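Local coordinates for putative iron binding protein (Bordetella pertussis Tohama I, PDB 1Y9U) that binds ferric iron through tyrosine side chains and probably serves as the periplasmic solute-binding protein of an iron-uptake system, at residues D69-G74 with G97-L102; K113-D118 with P128-K133; G202-A207 with D218-V223; V262-Q267 with A281-D286. All coordinates share one frame; numbering follows the deposited sequence.

Interaction 1 (D69-G74 with G97-L102)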
loop_
_atom_site.group_PDB
_atom_site.type_symbol
_atom_site.label_atom_id
_atom_site.label_comp_id
_atom_site.label_asym_id
_atom_site.label_seq_id
_atom_site.Cartn_x
_atom_site.Cartn_y
_atom_site.Cartn_z
ATOM N N ASP A 69 9.794 6.685 -8.819
ATOM C CA ASP A 69 11.097 7.314 -8.628
ATOM C C ASP A 69 12.220 6.437 -9.184
ATOM O O ASP A 69 13.195 6.953 -9.734
ATOM C CB ASP A 69 11.350 7.635 -7.153
ATOM C CG ASP A 69 10.596 8.873 -6.681
ATOM O OD1 ASP A 69 10.710 9.190 -5.482
ATOM O OD2 ASP A 69 9.856 9.557 -7.415
ATOM N N LEU A 70 12.104 5.114 -9.040
ATOM C CA LEU A 70 13.103 4.211 -9.621
ATOM C C LEU A 70 13.093 4.301 -11.143
ATOM O O LEU A 70 14.152 4.356 -11.775
ATOM C CB LEU A 70 12.857 2.756 -9.212
ATOM C CG LEU A 70 12.955 2.431 -7.726
ATOM C CD1 LEU A 70 12.481 1.014 -7.451
ATOM C CD2 LEU A 70 14.368 2.640 -7.205
ATOM N N VAL A 71 11.903 4.342 -11.731
ATOM C CA VAL A 71 11.749 4.387 -13.185
ATOM C C VAL A 71 12.306 5.708 -13.708
ATOM O O VAL A 71 13.145 5.726 -14.618
ATOM C CB VAL A 71 10.279 4.170 -13.607
ATOM C CG1 VAL A 71 10.109 4.344 -15.113
ATOM C CG2 VAL A 71 9.832 2.773 -13.177
ATOM N N ASN A 72 11.866 6.805 -13.101
ATOM C CA ASN A 72 12.326 8.134 -13.493
ATOM C C ASN A 72 13.817 8.338 -13.213
ATOM O O ASN A 72 14.487 9.113 -13.918
ATOM C CB ASN A 72 11.505 9.225 -12.798
ATOM C CG ASN A 72 10.091 9.328 -13.328
ATOM O OD1 ASN A 72 9.229 9.939 -12.691
ATOM N ND2 ASN A 72 9.833 8.725 -14.486
ATOM N N GLY A 73 14.344 7.632 -12.215
ATOM C CA GLY A 73 15.749 7.702 -11.856
ATOM C C GLY A 73 16.694 6.876 -12.723
ATOM O O GLY A 73 17.912 6.891 -12.491
ATOM N N GLY A 74 16.138 6.121 -13.674
ATOM C CA GLY A 74 16.904 5.420 -14.701
ATOM C C GLY A 74 17.494 4.078 -14.311
ATOM O O GLY A 74 18.415 3.581 -14.975
ATOM N N GLY A 97 5.843 -2.668 -19.351
ATOM C CA GLY A 97 6.436 -3.493 -18.323
ATOM C C GLY A 97 7.504 -2.781 -17.532
ATOM O O GLY A 97 8.462 -3.397 -17.120
ATOM N N SER A 98 7.294 -1.498 -17.245
ATOM C CA SER A 98 8.253 -0.720 -16.480
ATOM C C SER A 98 8.244 -0.961 -14.936
ATOM O O SER A 98 9.273 -0.857 -14.280
ATOM C CB SER A 98 8.055 0.773 -16.789
ATOM O OG SER A 98 6.703 1.168 -16.562
ATOM N N TRP A 99 7.076 -1.231 -14.369
ATOM C CA TRP A 99 6.912 -1.585 -12.949
ATOM C C TRP A 99 5.591 -2.325 -12.819
ATOM O O TRP A 99 4.715 -2.192 -13.661
ATOM C CB TRP A 99 6.905 -0.350 -12.020
ATOM C CG TRP A 99 5.887 0.666 -12.374
ATOM C CD1 TRP A 99 6.060 1.762 -13.171
ATOM C CD2 TRP A 99 4.528 0.705 -11.941
ATOM N NE1 TRP A 99 4.882 2.447 -13.297
ATOM C CE2 TRP A 99 3.925 1.832 -12.537
ATOM C CE3 TRP A 99 3.740 -0.112 -11.119
ATOM C CZ2 TRP A 99 2.585 2.158 -12.336
ATOM C CZ3 TRP A 99 2.410 0.207 -10.935
ATOM C CH2 TRP A 99 1.842 1.328 -11.548
ATOM N N TYR A 100 5.466 -3.104 -11.760
ATOM C CA TYR A 100 4.294 -3.925 -11.536
ATOM C C TYR A 100 3.918 -3.969 -10.055
ATOM O O TYR A 100 4.786 -4.201 -9.224
ATOM C CB TYR A 100 4.603 -5.352 -11.965
ATOM C CG TYR A 100 4.736 -5.549 -13.439
ATOM C CD1 TYR A 100 5.968 -5.446 -14.060
ATOM C CD2 TYR A 100 3.625 -5.870 -14.205
ATOM C CE1 TYR A 100 6.071 -5.640 -15.453
ATOM C CE2 TYR A 100 3.723 -6.068 -15.566
ATOM C CZ TYR A 100 4.922 -5.958 -16.170
ATOM O OH TYR A 100 4.984 -6.198 -17.523
ATOM N N ALA A 101 2.640 -3.767 -9.731
ATOM C CA ALA A 101 2.151 -4.015 -8.371
ATOM C C ALA A 101 2.201 -5.496 -8.044
ATOM O O ALA A 101 1.942 -6.339 -8.892
ATOM C CB ALA A 101 0.727 -3.502 -8.193
ATOM N N LEU A 102 2.540 -5.785 -6.793
ATOM C CA LEU A 102 2.534 -7.129 -6.221
ATOM C C LEU A 102 1.526 -7.315 -5.098
ATOM O O LEU A 102 1.085 -8.446 -4.869
ATOM C CB LEU A 102 3.929 -7.493 -5.717
ATOM C CG LEU A 102 5.040 -7.532 -6.771
ATOM C CD1 LEU A 102 6.363 -7.857 -6.090
ATOM C CD2 LEU A 102 4.769 -8.555 -7.868
#

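Interaction 2 (K113-D118 with P128-K133)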
loop_
_atom_site.group_PDB
_atom_site.type_symbol
_atom_site.label_atom_id
_atom_site.label_comp_id
_atom_site.label_asym_id
_atom_site.label_seq_id
_atom_site.Cartn_x
_atom_site.Cartn_y
_atom_site.Cartn_z
ATOM N N LYS A 113 -17.016 -1.027 16.781
ATOM C CA LYS A 113 -17.587 -2.266 16.286
ATOM C C LYS A 113 -19.115 -2.294 16.169
ATOM O O LYS A 113 -19.642 -3.013 15.333
ATOM C CB LYS A 113 -17.120 -3.449 17.138
ATOM C CG LYS A 113 -17.665 -3.414 18.569
ATOM C CD LYS A 113 -17.011 -4.460 19.455
ATOM C CE LYS A 113 -17.529 -4.420 20.887
ATOM N NZ LYS A 113 -18.946 -4.903 20.983
ATOM N N ASP A 114 -19.809 -1.523 16.985
ATOM C CA ASP A 114 -21.275 -1.525 16.960
ATOM C C ASP A 114 -21.916 -0.284 16.365
ATOM O O ASP A 114 -23.133 -0.137 16.377
ATOM C CB ASP A 114 -21.813 -1.720 18.373
ATOM C CG ASP A 114 -21.424 -3.054 18.954
ATOM O OD1 ASP A 114 -21.632 -4.073 18.255
ATOM O OD2 ASP A 114 -20.916 -3.146 20.092
ATOM N N LEU A 115 -21.116 0.614 15.807
ATOM C CA LEU A 115 -21.673 1.801 15.161
ATOM C C LEU A 115 -22.476 1.378 13.945
ATOM O O LEU A 115 -22.073 0.511 13.193
ATOM C CB LEU A 115 -20.533 2.745 14.757
ATOM C CG LEU A 115 -20.857 4.228 14.625
ATOM C CD1 LEU A 115 -21.092 4.824 15.999
ATOM C CD2 LEU A 115 -19.721 4.966 13.949
ATOM N N LYS A 116 -23.628 2.001 13.750
ATOM C CA LYS A 116 -24.445 1.722 12.594
ATOM C C LYS A 116 -23.900 2.521 11.414
ATOM O O LYS A 116 -24.188 3.700 11.254
ATOM C CB LYS A 116 -25.920 2.066 12.866
ATOM C CG LYS A 116 -26.821 0.838 12.864
ATOM C CD LYS A 116 -26.450 -0.187 13.932
ATOM C CE LYS A 116 -27.285 -1.465 13.784
ATOM N NZ LYS A 116 -26.473 -2.726 13.826
ATOM N N LEU A 117 -23.079 1.851 10.619
ATOM C CA LEU A 117 -22.378 2.440 9.487
ATOM C C LEU A 117 -21.944 1.281 8.590
ATOM O O LEU A 117 -21.019 0.546 8.952
ATOM C CB LEU A 117 -21.183 3.252 9.984
ATOM C CG LEU A 117 -20.493 4.167 8.972
ATOM C CD1 LEU A 117 -21.448 5.223 8.424
ATOM C CD2 LEU A 117 -19.284 4.860 9.601
ATOM N N ASP A 118 -22.644 1.108 7.466
ATOM C CA ASP A 118 -22.500 -0.044 6.563
ATOM C C ASP A 118 -21.590 0.255 5.386
ATOM O O ASP A 118 -21.007 -0.658 4.794
ATOM C CB ASP A 118 -23.880 -0.472 5.998
ATOM C CG ASP A 118 -24.795 -1.080 7.052
ATOM O OD1 ASP A 118 -24.291 -1.596 8.080
ATOM O OD2 ASP A 118 -26.037 -1.106 6.922
ATOM N N PRO A 128 -20.074 17.590 8.837
ATOM C CA PRO A 128 -20.093 18.238 10.142
ATOM C C PRO A 128 -20.540 17.342 11.326
ATOM O O PRO A 128 -20.140 17.581 12.463
ATOM C CB PRO A 128 -21.084 19.396 9.897
ATOM C CG PRO A 128 -20.917 19.715 8.503
ATOM C CD PRO A 128 -20.748 18.408 7.813
ATOM N N LYS A 129 -21.311 16.305 11.052
ATOM C CA LYS A 129 -21.808 15.468 12.142
ATOM C C LYS A 129 -20.711 14.627 12.778
ATOM O O LYS A 129 -20.900 14.128 13.878
ATOM C CB LYS A 129 -22.907 14.551 11.674
ATOM C CG LYS A 129 -22.444 13.360 10.909
ATOM C CD LYS A 129 -23.637 12.624 10.384
ATOM C CE LYS A 129 -23.265 11.618 9.337
ATOM N NZ LYS A 129 -24.511 10.935 8.874
ATOM N N TRP A 130 -19.566 14.485 12.111
ATOM C CA TRP A 130 -18.449 13.743 12.670
ATOM C C TRP A 130 -17.549 14.602 13.552
ATOM O O TRP A 130 -16.486 14.141 13.988
ATOM C CB TRP A 130 -17.642 13.046 11.559
ATOM C CG TRP A 130 -18.415 12.008 10.830
ATOM C CD1 TRP A 130 -18.746 11.989 9.499
ATOM C CD2 TRP A 130 -18.932 10.789 11.385
ATOM N NE1 TRP A 130 -19.439 10.840 9.197
ATOM C CE2 TRP A 130 -19.578 10.092 10.340
ATOM C CE3 TRP A 130 -18.912 10.211 12.676
ATOM C CZ2 TRP A 130 -20.204 8.851 10.538
ATOM C CZ3 TRP A 130 -19.525 8.973 12.865
ATOM C CH2 TRP A 130 -20.167 8.317 11.802
ATOM N N LYS A 131 -17.961 15.834 13.896
ATOM C CA LYS A 131 -17.086 16.695 14.667
ATOM C C LYS A 131 -16.735 16.053 16.007
ATOM O O LYS A 131 -17.618 15.589 16.748
ATOM C CB LYS A 131 -17.698 18.087 14.896
ATOM C CG LYS A 131 -16.663 19.009 15.460
ATOM C CD LYS A 131 -17.025 20.428 15.588
ATOM C CE LYS A 131 -15.835 21.155 16.196
ATOM N NZ LYS A 131 -16.094 22.599 16.414
ATOM N N GLY A 132 -15.449 16.019 16.306
ATOM C CA GLY A 132 -14.964 15.475 17.558
ATOM C C GLY A 132 -14.879 13.964 17.558
ATOM O O GLY A 132 -14.555 13.390 18.598
ATOM N N LYS A 133 -15.119 13.323 16.411
ATOM C CA LYS A 133 -15.302 11.874 16.362
ATOM C C LYS A 133 -14.327 11.135 15.441
ATOM O O LYS A 133 -14.440 9.926 15.280
ATOM C CB LYS A 133 -16.734 11.516 15.967
ATOM C CG LYS A 133 -17.789 11.989 16.960
ATOM C CD LYS A 133 -19.181 11.625 16.498
ATOM C CE LYS A 133 -20.208 11.829 17.626
ATOM N NZ LYS A 133 -21.584 11.410 17.232
#

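Interaction 3 (G202-A207 with D218-V223)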
loop_
_atom_site.group_PDB
_atom_site.type_symbol
_atom_site.label_atom_id
_atom_site.label_comp_id
_atom_site.label_asym_id
_atom_site.label_seq_id
_atom_site.Cartn_x
_atom_site.Cartn_y
_atom_site.Cartn_z
ATOM N N GLY A 202 -5.595 -6.646 9.919
ATOM C CA GLY A 202 -5.126 -8.015 9.780
ATOM C C GLY A 202 -4.167 -8.378 10.903
ATOM O O GLY A 202 -4.307 -9.433 11.528
ATOM N N HIS A 203 -3.198 -7.516 11.214
ATOM C CA HIS A 203 -2.273 -7.759 12.314
ATOM C C HIS A 203 -2.989 -7.801 13.647
ATOM O O HIS A 203 -2.802 -8.731 14.418
ATOM C CB HIS A 203 -1.192 -6.684 12.341
ATOM C CG HIS A 203 -0.160 -6.840 11.264
ATOM N ND1 HIS A 203 0.820 -7.809 11.310
ATOM C CD2 HIS A 203 0.033 -6.169 10.110
ATOM C CE1 HIS A 203 1.567 -7.727 10.227
ATOM N NE2 HIS A 203 1.111 -6.742 9.481
ATOM N N MET A 204 -3.805 -6.805 13.938
ATOM C CA MET A 204 -4.398 -6.711 15.256
ATOM C C MET A 204 -5.399 -7.824 15.569
ATOM O O MET A 204 -5.367 -8.399 16.659
ATOM C CB MET A 204 -5.047 -5.355 15.447
ATOM C CG MET A 204 -4.042 -4.186 15.519
ATOM S SD MET A 204 -4.807 -2.570 15.840
ATOM C CE MET A 204 -5.548 -2.238 14.260
ATOM N N LYS A 205 -6.274 -8.123 14.620
ATOM C CA LYS A 205 -7.299 -9.138 14.833
ATOM C C LYS A 205 -6.722 -10.547 14.854
ATOM O O LYS A 205 -7.305 -11.447 15.481
ATOM C CB LYS A 205 -8.435 -9.016 13.822
ATOM C CG LYS A 205 -9.315 -7.806 14.044
ATOM C CD LYS A 205 -10.488 -7.732 13.075
ATOM C CE LYS A 205 -11.475 -6.573 13.382
ATOM N NZ LYS A 205 -12.397 -6.876 14.507
ATOM N N ASN A 206 -5.569 -10.739 14.204
ATOM C CA ASN A 206 -4.875 -12.023 14.265
ATOM C C ASN A 206 -3.959 -12.158 15.475
ATOM O O ASN A 206 -3.414 -13.246 15.714
ATOM C CB ASN A 206 -4.091 -12.279 12.974
ATOM C CG ASN A 206 -4.948 -12.830 11.879
ATOM O OD1 ASN A 206 -5.523 -13.922 12.010
ATOM N ND2 ASN A 206 -5.054 -12.094 10.778
ATOM N N ALA A 207 -3.785 -11.080 16.230
ATOM C CA ALA A 207 -3.009 -11.158 17.461
ATOM C C ALA A 207 -3.743 -12.026 18.480
ATOM O O ALA A 207 -4.968 -12.146 18.476
ATOM C CB ALA A 207 -2.718 -9.768 18.025
ATOM N N ASP A 218 -10.297 -6.107 18.416
ATOM C CA ASP A 218 -11.648 -6.526 18.759
ATOM C C ASP A 218 -12.596 -5.325 18.871
ATOM O O ASP A 218 -13.816 -5.493 18.742
ATOM C CB ASP A 218 -11.684 -7.293 20.078
ATOM C CG ASP A 218 -11.300 -8.732 19.956
ATOM O OD1 ASP A 218 -10.942 -9.237 18.864
ATOM O OD2 ASP A 218 -11.338 -9.466 20.976
ATOM N N ALA A 219 -12.056 -4.129 19.112
ATOM C CA ALA A 219 -12.877 -2.949 19.337
ATOM C C ALA A 219 -13.475 -2.360 18.061
ATOM O O ALA A 219 -14.377 -1.522 18.154
ATOM C CB ALA A 219 -12.053 -1.890 20.011
ATOM N N ILE A 220 -12.972 -2.770 16.891
ATOM C CA ILE A 220 -13.275 -2.127 15.631
ATOM C C ILE A 220 -13.747 -3.114 14.578
ATOM O O ILE A 220 -13.548 -4.324 14.656
ATOM C CB ILE A 220 -12.051 -1.318 15.074
ATOM C CG1 ILE A 220 -10.850 -2.213 14.732
ATOM C CG2 ILE A 220 -11.644 -0.244 16.071
ATOM C CD1 ILE A 220 -9.872 -1.553 13.771
ATOM N N LYS A 221 -14.361 -2.546 13.561
ATOM C CA LYS A 221 -14.623 -3.201 12.305
ATOM C C LYS A 221 -14.105 -2.309 11.177
ATOM O O LYS A 221 -13.832 -1.120 11.374
ATOM C CB LYS A 221 -16.112 -3.478 12.106
ATOM C CG LYS A 221 -17.001 -2.238 12.046
ATOM C CD LYS A 221 -18.488 -2.587 11.989
ATOM C CE LYS A 221 -19.304 -1.346 12.127
ATOM N NZ LYS A 221 -20.761 -1.660 12.141
ATOM N N VAL A 222 -13.964 -2.897 10.003
ATOM C CA VAL A 222 -13.535 -2.181 8.815
ATOM C C VAL A 222 -14.729 -1.886 7.911
ATOM O O VAL A 222 -15.548 -2.765 7.612
ATOM C CB VAL A 222 -12.480 -2.999 8.039
ATOM C CG1 VAL A 222 -12.266 -2.469 6.634
ATOM C CG2 VAL A 222 -11.173 -3.017 8.797
ATOM N N VAL A 223 -14.805 -0.641 7.469
ATOM C CA VAL A 223 -15.655 -0.257 6.347
ATOM C C VAL A 223 -14.708 0.328 5.304
ATOM O O VAL A 223 -13.932 1.229 5.614
ATOM C CB VAL A 223 -16.737 0.765 6.763
ATOM C CG1 VAL A 223 -17.494 1.277 5.560
ATOM C CG2 VAL A 223 -17.692 0.126 7.740
HETATM O O HOH W 1 -11.503 -9.056 16.247
#

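Interaction 4 (V262-Q267 with A281-D286)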
loop_
_atom_site.group_PDB
_atom_site.type_symbol
_atom_site.label_atom_id
_atom_site.label_comp_id
_atom_site.label_asym_id
_atom_site.label_seq_id
_atom_site.Cartn_x
_atom_site.Cartn_y
_atom_site.Cartn_z
ATOM N N VAL A 262 4.035 -13.036 -9.044
ATOM C CA VAL A 262 2.589 -12.902 -9.327
ATOM C C VAL A 262 1.861 -14.231 -9.556
ATOM O O VAL A 262 0.666 -14.236 -9.842
ATOM C CB VAL A 262 2.305 -11.930 -10.494
ATOM C CG1 VAL A 262 2.932 -10.577 -10.168
ATOM C CG2 VAL A 262 2.755 -12.494 -11.826
ATOM N N SER A 263 2.564 -15.353 -9.379
ATOM C CA SER A 263 1.957 -16.675 -9.442
ATOM C C SER A 263 1.034 -16.871 -8.241
ATOM O O SER A 263 1.174 -16.193 -7.215
ATOM C CB SER A 263 3.034 -17.764 -9.470
ATOM O OG SER A 263 3.636 -17.981 -8.196
ATOM N N GLU A 264 0.062 -17.771 -8.354
ATOM C CA GLU A 264 -0.868 -17.978 -7.260
ATOM C C GLU A 264 -0.162 -18.429 -5.968
ATOM O O GLU A 264 -0.396 -17.840 -4.911
ATOM C CB GLU A 264 -2.032 -18.915 -7.616
ATOM C CG GLU A 264 -2.953 -19.098 -6.423
ATOM C CD GLU A 264 -4.292 -19.748 -6.696
ATOM O OE1 GLU A 264 -4.933 -20.171 -5.697
ATOM O OE2 GLU A 264 -4.734 -19.807 -7.871
ATOM N N PRO A 265 0.698 -19.443 -5.991
ATOM C CA PRO A 265 1.372 -19.851 -4.753
ATOM C C PRO A 265 2.171 -18.712 -4.092
ATOM O O PRO A 265 2.103 -18.538 -2.860
ATOM C CB PRO A 265 2.269 -21.011 -5.201
ATOM C CG PRO A 265 1.612 -21.534 -6.395
ATOM C CD PRO A 265 1.072 -20.326 -7.113
ATOM N N ALA A 266 2.900 -17.932 -4.874
ATOM C CA ALA A 266 3.710 -16.872 -4.294
ATOM C C ALA A 266 2.817 -15.773 -3.750
ATOM O O ALA A 266 3.058 -15.259 -2.687
ATOM C CB ALA A 266 4.659 -16.292 -5.320
ATOM N N GLN A 267 1.794 -15.399 -4.500
ATOM C CA GLN A 267 0.891 -14.331 -4.081
ATOM C C GLN A 267 0.193 -14.668 -2.801
ATOM O O GLN A 267 -0.038 -13.763 -1.983
ATOM C CB GLN A 267 -0.142 -14.069 -5.175
ATOM C CG GLN A 267 0.396 -13.236 -6.335
ATOM C CD GLN A 267 0.338 -11.764 -6.011
ATOM O OE1 GLN A 267 -0.742 -11.247 -5.803
ATOM N NE2 GLN A 267 1.488 -11.104 -5.930
ATOM N N ALA A 281 -6.017 -12.071 -9.049
ATOM C CA ALA A 281 -7.366 -12.547 -8.763
ATOM C C ALA A 281 -7.367 -14.021 -8.326
ATOM O O ALA A 281 -6.550 -14.817 -8.799
ATOM C CB ALA A 281 -8.245 -12.393 -10.004
ATOM N N GLY A 282 -8.304 -14.394 -7.465
ATOM C CA GLY A 282 -8.503 -15.772 -7.103
ATOM C C GLY A 282 -7.498 -16.359 -6.155
ATOM O O GLY A 282 -7.321 -17.569 -6.101
ATOM N N VAL A 283 -6.835 -15.512 -5.387
ATOM C CA VAL A 283 -5.906 -15.929 -4.359
ATOM C C VAL A 283 -6.582 -15.980 -2.990
ATOM O O VAL A 283 -7.303 -15.053 -2.611
ATOM C CB VAL A 283 -4.706 -14.976 -4.321
ATOM C CG1 VAL A 283 -3.807 -15.250 -3.139
ATOM C CG2 VAL A 283 -3.935 -15.094 -5.624
ATOM N N LYS A 284 -6.364 -17.080 -2.285
ATOM C CA LYS A 284 -6.925 -17.260 -0.946
ATOM C C LYS A 284 -6.423 -16.150 -0.032
ATOM O O LYS A 284 -5.215 -15.913 0.080
ATOM C CB LYS A 284 -6.533 -18.618 -0.366
ATOM C CG LYS A 284 -7.049 -18.877 1.044
ATOM C CD LYS A 284 -8.495 -19.281 1.081
ATOM C CE LYS A 284 -8.877 -19.864 2.457
ATOM N NZ LYS A 284 -10.105 -20.723 2.414
ATOM N N LEU A 285 -7.374 -15.494 0.624
ATOM C CA LEU A 285 -7.066 -14.413 1.539
ATOM C C LEU A 285 -6.941 -14.920 2.966
ATOM O O LEU A 285 -7.591 -15.896 3.358
ATOM C CB LEU A 285 -8.205 -13.389 1.527
ATOM C CG LEU A 285 -8.579 -12.780 0.168
ATOM C CD1 LEU A 285 -9.820 -11.903 0.307
ATOM C CD2 LEU A 285 -7.448 -11.981 -0.438
ATOM N N ASP A 286 -6.135 -14.217 3.751
ATOM C CA ASP A 286 -6.202 -14.371 5.209
ATOM C C ASP A 286 -7.655 -14.215 5.666
ATOM O O ASP A 286 -8.380 -13.359 5.171
ATOM C CB ASP A 286 -5.348 -13.326 5.899
ATOM C CG ASP A 286 -5.519 -13.368 7.374
ATOM O OD1 ASP A 286 -5.007 -14.323 7.992
ATOM O OD2 ASP A 286 -6.209 -12.518 7.966
HETATM O O HOH W 2 -5.279 -17.220 -9.204
HETATM O O HOH W 3 -4.469 -19.195 -3.186
HETATM O O HOH W 4 -7.143 -19.681 -8.778
#

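Interaction 1 (D69-G74 with G97-L102)
Val71 and Ser98 bring the two backbones to 7.0 Å, CA to CA, where the last turn of helix 64-72 passes the loop that leads into strand 100-112. Val71 carries the whole contact from the helix side, its CB directed at the loop. One methyl, CG2, does most of the touching: it lies 3.8 Å from the backbone O of Ser98 and 3.9 Å from CD1 of Trp99, on the pyrrole part of the indole. The two side chains cross at about a right angle, and the methyl meets the ring obliquely. The CG2 branch of Val71 sits beside its own backbone N, whereas CG1 stands anti to that N (chi1 175°) and comes alongside CB of Ser98, 4.4 Å away. The hydroxyl of Ser98 is engaged within its own loop, where OG bonds to the carbonyl of Ala95.

Here the end of helix 64-72 packs on the loop that enters strand 100-112, in the alpha/beta fold of a periplasmic binding protein. The indole of Trp99 also packs on Ile64 and Ile68 of the same helix, on Ile239 of strand 237-245 and on Val302. Val71 therefore meets the margin of a larger apolar cluster, and it also touches Thr76 of strand 76-77. Gly73 N still makes a helical bond to Asp69 O, at 2.8 Å; beyond it a Schellman motif ends the helix, with Gly74 at positive phi and Gly74 N bonded to Val71 O at 3.2 Å. The carbonyl of Gly73 is taken by Arg48.

Interaction 2 (K113-D118 with P128-K133)
Leu115 and Leu117 each offer one methyl to the far end of the Trp130 indole, and these contacts are the whole of the meeting between 113-118 and 128-133. CD2 of Leu115 lies 4.0 Å from CH2 of Trp130 and 4.2 Å from its CZ3. CD2 of Leu117 comes to 4.2 Å from the same CH2, so the outer corner of the benzene ring is touched by both leucines. Both methyls approach obliquely, from side chains that run against the direction of the tryptophan.

The long reach shows in the backbones, whose nearest CA atoms, those of Leu115 and Lys133, are 12.0 Å apart. Each leucine swings CG anti to its backbone N (chi1 -155° in Leu115, -168° in Leu117), and the two, with Lys116 between them in an extended loop, thus present neighbouring methyls. The backbone of this loop is held from outside by Lys221, whose NZ donates to the carbonyl of Leu115. Within its own segment Trp130 is flanked by Lys129, whose CG sits 4.1 Å above one ring face, toward the rim. The tryptophan closes the 3-10 segment 128-130 and starts a type II turn in which Lys133 N bonds to Trp130 O; Gly132 takes the positive phi of that turn.

This is surface packing away from the iron site. Both segments belong to the long connection between strands 100-112 and 134-135. Ile193 of strand 193-197 packs against Leu115, Leu117 and Trp130 alike, while the tryptophan also touches Asn170 of helix 157-170.

Interaction 3 (G202-A207 with D218-V223)
Lys205 and Ile220 make the direct polar link: the ammonium NZ of the lysine donates to the backbone O of Ile220 at 2.8 Å, with a C=O...donor angle of 164° that places the donor nearly in line with the carbonyl. The lysine runs extended from the helix and bends only at chi4 (-78°), which turns NZ onto the carbonyl. A second bond from NZ goes to the carbonyl of Gly217, so the ammonium is gripped by two backbone oxygens, one from the last turn of helix 212-218 and the other from the first residue of strand 220-223.

A water adds a third partner. It accepts from Lys205 NZ at 2.9 Å and donates to OD1 of Asp218 at 2.7 Å, bridging opposite charges that stand 5.2 Å apart from NZ to OD1. The same carboxylate oxygen forms a salt bridge with Arg214, and the two cations probably favour its ionised state.

Apolar contact is slight, with CE of Met204 4.4 Å from CD1 of Ile220. Met204 also lies about 4 Å, side chain to side chain, from Tyr200, an iron ligand in another structure of this protein, and so borders the metal site.

The contact ties the C-terminal turn of helix 198-206, where Asn206 ND2 bonds to both Gly202 O and Asp286 OD2, to the start of strand 220-223, which pairs antiparallel with strand 100-112. Helix 179-187 packs against both Met204 and Ile220, and helix 287-291 lies against Lys205 and Asn206.

Interaction 4 (V262-Q267 with A281-D286)
The first turn of helix 264-273, N-capped by Ser263, packs against the loop that leaves strand 277-278 for helix 287-291; Glu264 and Gln267 on the helix meet Gly282 and Val283 on the loop. CG2 of Val283 is the apolar point of contact, 4.0 Å from CB of Gln267 and 4.2 Å from CG of Glu264. The glutamate chain and the valine run alongside each other, pointing opposite ways. With CG anti to the backbone N (chi1 179°) and an extended chain, the glutamate carries its carboxylate to the Gly282 carbonyl, where OE1 and O stand 3.6 Å apart without bonding.

Waters link the carboxylate to the loop. One molecule donates to Glu264 OE1 at 2.7 Å and accepts from Lys284 N at 3.0 Å; another lies between OE2 of Glu264 and Ala281 O. The amide of Gln267 is turned to Leu261, Leu102 and Arg280, and its CB points at the valine.

Two acceptors, carboxylate and carbonyl, thus face each other, and the link between helix and loop rests on solvent and on the valine methyl; the donating waters probably offset the unfavourable approach of the two oxygens.

From the N terminus the four contacts follow one another in series, none nested or crossed. Interaction 1 closes the excursion from helix 64-72 to the start of strand 100-112. That strand runs across the chain's centre to interaction 2, which closes a short loop beyond its far end. Interaction 3, on the same side, closes the excursion through helix 212-218, joining the end of helix 198-206 to strand 220-223. It touches interaction 2: Lys113 pairs with Ala219 through the backbone. Interaction 4 closes the connection from helix 264-273 to the loop before helix 287-291. It meets interaction 1 where Gln267 bonds to Leu102 and Val262 packs on it, and interaction 3 through Asp286.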